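Local coordinates for thiosulfate sulfurtransferase (Pseudomonas aeruginosa, PDB 1YT8), which probably transfers sulfur from thiosulfate to cyanide, as a sulfurtransferase built of four rhodanese-like domains, at residues I66-D71 with V91-G96. Numbering follows the deposited sequence.
Sequences ITVYDD and VALLDG
Strands Ile66-Tyr69 and Val91-Leu94 run parallel, their axes 4.5 Å apart at closest approach and turned 38° to each other. They are neighbours in the five-stranded parallel sheet of a rhodanese-like domain, with strand order 1-5-4-2-3. Helix 75-85 links them as a beta-alpha-beta crossover. Three backbone bonds join them. Ala92 N donates to Ile66 O at 2.8 Å. Val68 N donates to Ala92 O at 2.9 Å. Leu94 N donates to Val68 O at 3.0 Å. Each carbonyl oxygen also takes a CA-H contact, from Val91, Thr67 and Leu93 respectively. Ile66 O has a further donor in Arg9 NH2.

Ile66, Val68, Val91 and Leu93 share one face of the sheet. Here Val68 CG2 meets Leu93 CD2 at 3.6 Å, the two side chains crossing at a slant. Helix 75-85 packs on this face, with Leu83 against Val68 and Ala76 and Ala80 against Leu93.

Thr67 and Ala92 lie on the other face. With OG1 anti to the carbonyl carbon (chi1 -60°), Thr67 CG2 stands anti to the backbone N and packs against Leu94 CB. The hydroxyl OG1 bonds to Arg9 NE of strand 7-9, the strand on the far side of 91-94. Beyond the bridged pairs, the side chains of Tyr69 and Leu94 run alongside each other in the same direction. Their CB atoms touch at 3.7 Å. Leu94 CD2 approaches the tyrosine ring obliquely, 4.0 Å from Tyr69 CG.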
loop_
_atom_site.group_PDB
_atom_site.type_symbol
_atom_site.label_atom_id
_atom_site.label_comp_id
_atom_site.label_asym_id
_atom_site.label_seq_id
_atom_site.Cartn_x
_atom_site.Cartn_y
_atom_site.Cartn_z
ATOM N N ILE A 66 -8.662 -17.394 7.342
ATOM C CA ILE A 66 -7.905 -17.025 6.151
ATOM C C ILE A 66 -8.279 -17.914 4.974
ATOM O O ILE A 66 -8.312 -19.137 5.097
ATOM C CB ILE A 66 -6.386 -17.177 6.377
ATOM C CG1 ILE A 66 -5.929 -16.288 7.528
ATOM C CG2 ILE A 66 -5.625 -16.823 5.094
ATOM C CD1 ILE A 66 -4.502 -16.564 7.958
ATOM N N THR A 67 -8.560 -17.289 3.835
ATOM C CA THR A 67 -8.903 -18.024 2.622
ATOM C C THR A 67 -7.959 -17.550 1.515
ATOM O O THR A 67 -8.003 -16.389 1.105
ATOM C CB THR A 67 -10.369 -17.765 2.192
ATOM O OG1 THR A 67 -11.262 -18.180 3.238
ATOM C CG2 THR A 67 -10.699 -18.547 0.923
ATOM N N VAL A 68 -7.098 -18.450 1.046
ATOM C CA VAL A 68 -6.145 -18.115 -0.011
ATOM C C VAL A 68 -6.632 -18.601 -1.374
ATOM O O VAL A 68 -7.433 -19.532 -1.464
ATOM C CB VAL A 68 -4.749 -18.740 0.265
ATOM C CG1 VAL A 68 -4.168 -18.181 1.556
ATOM C CG2 VAL A 68 -4.862 -20.253 0.357
ATOM N N TYR A 69 -6.149 -17.971 -2.440
ATOM C CA TYR A 69 -6.551 -18.381 -3.779
ATOM C C TYR A 69 -5.583 -17.894 -4.848
ATOM O O TYR A 69 -4.770 -17.000 -4.614
ATOM C CB TYR A 69 -7.957 -17.848 -4.102
ATOM C CG TYR A 69 -7.998 -16.380 -4.517
ATOM C CD1 TYR A 69 -7.852 -16.005 -5.857
ATOM C CD2 TYR A 69 -8.139 -15.367 -3.566
ATOM C CE1 TYR A 69 -7.841 -14.658 -6.241
ATOM C CE2 TYR A 69 -8.124 -14.011 -3.938
ATOM C CZ TYR A 69 -7.973 -13.667 -5.275
ATOM O OH TYR A 69 -7.933 -12.338 -5.648
ATOM N N ASP A 70 -5.677 -18.515 -6.016
ATOM C CA ASP A 70 -4.894 -18.141 -7.188
ATOM C C ASP A 70 -5.795 -18.522 -8.350
ATOM O O ASP A 70 -6.992 -18.724 -8.152
ATOM C CB ASP A 70 -3.551 -18.885 -7.267
ATOM C CG ASP A 70 -3.693 -20.400 -7.238
ATOM O OD1 ASP A 70 -4.773 -20.935 -7.566
ATOM O OD2 ASP A 70 -2.690 -21.060 -6.897
ATOM N N ASP A 71 -5.254 -18.608 -9.556
ATOM C CA ASP A 71 -6.100 -18.980 -10.677
ATOM C C ASP A 71 -5.647 -20.297 -11.296
ATOM O O ASP A 71 -5.619 -20.439 -12.515
ATOM C CB ASP A 71 -6.126 -17.863 -11.725
ATOM C CG ASP A 71 -7.235 -18.055 -12.756
ATOM O OD1 ASP A 71 -8.318 -18.554 -12.385
ATOM O OD2 ASP A 71 -7.031 -17.694 -13.930
ATOM N N VAL A 91 -7.143 -21.957 8.167
ATOM C CA VAL A 91 -6.780 -21.682 6.787
ATOM C C VAL A 91 -7.595 -22.524 5.816
ATOM O O VAL A 91 -7.859 -23.702 6.065
ATOM C CB VAL A 91 -5.283 -21.969 6.552
ATOM C CG1 VAL A 91 -4.884 -21.536 5.155
ATOM C CG2 VAL A 91 -4.446 -21.246 7.593
ATOM N N ALA A 92 -7.993 -21.915 4.707
ATOM C CA ALA A 92 -8.767 -22.619 3.696
ATOM C C ALA A 92 -8.422 -22.142 2.295
ATOM O O ALA A 92 -7.833 -21.074 2.113
ATOM C CB ALA A 92 -10.254 -22.423 3.952
ATOM N N LEU A 93 -8.786 -22.952 1.308
ATOM C CA LEU A 93 -8.567 -22.623 -0.094
ATOM C C LEU A 93 -9.927 -22.189 -0.622
ATOM O O LEU A 93 -10.945 -22.748 -0.221
ATOM C CB LEU A 93 -8.110 -23.859 -0.872
ATOM C CG LEU A 93 -6.832 -24.569 -0.423
ATOM C CD1 LEU A 93 -6.675 -25.876 -1.202
ATOM C CD2 LEU A 93 -5.638 -23.662 -0.648
ATOM N N LEU A 94 -9.947 -21.193 -1.501
ATOM C CA LEU A 94 -11.200 -20.727 -2.087
ATOM C C LEU A 94 -11.619 -21.748 -3.139
ATOM O O LEU A 94 -10.850 -22.060 -4.048
ATOM C CB LEU A 94 -11.013 -19.364 -2.756
ATOM C CG LEU A 94 -12.229 -18.809 -3.507
ATOM C CD1 LEU A 94 -13.347 -18.501 -2.523
ATOM C CD2 LEU A 94 -11.832 -17.553 -4.263
ATOM N N ASP A 95 -12.835 -22.266 -3.015
ATOM C CA ASP A 95 -13.341 -23.262 -3.951
ATOM C C ASP A 95 -13.285 -22.777 -5.399
ATOM O O ASP A 95 -13.921 -21.787 -5.761
ATOM C CB ASP A 95 -14.777 -23.634 -3.576
ATOM C CG ASP A 95 -15.338 -24.741 -4.440
ATOM O OD1 ASP A 95 -14.710 -25.815 -4.513
ATOM O OD2 ASP A 95 -16.411 -24.539 -5.043
ATOM N N GLY A 96 -12.512 -23.481 -6.221
ATOM C CA GLY A 96 -12.387 -23.120 -7.624
ATOM C C GLY A 96 -11.458 -21.950 -7.900
ATOM O O GLY A 96 -11.280 -21.552 -9.053
#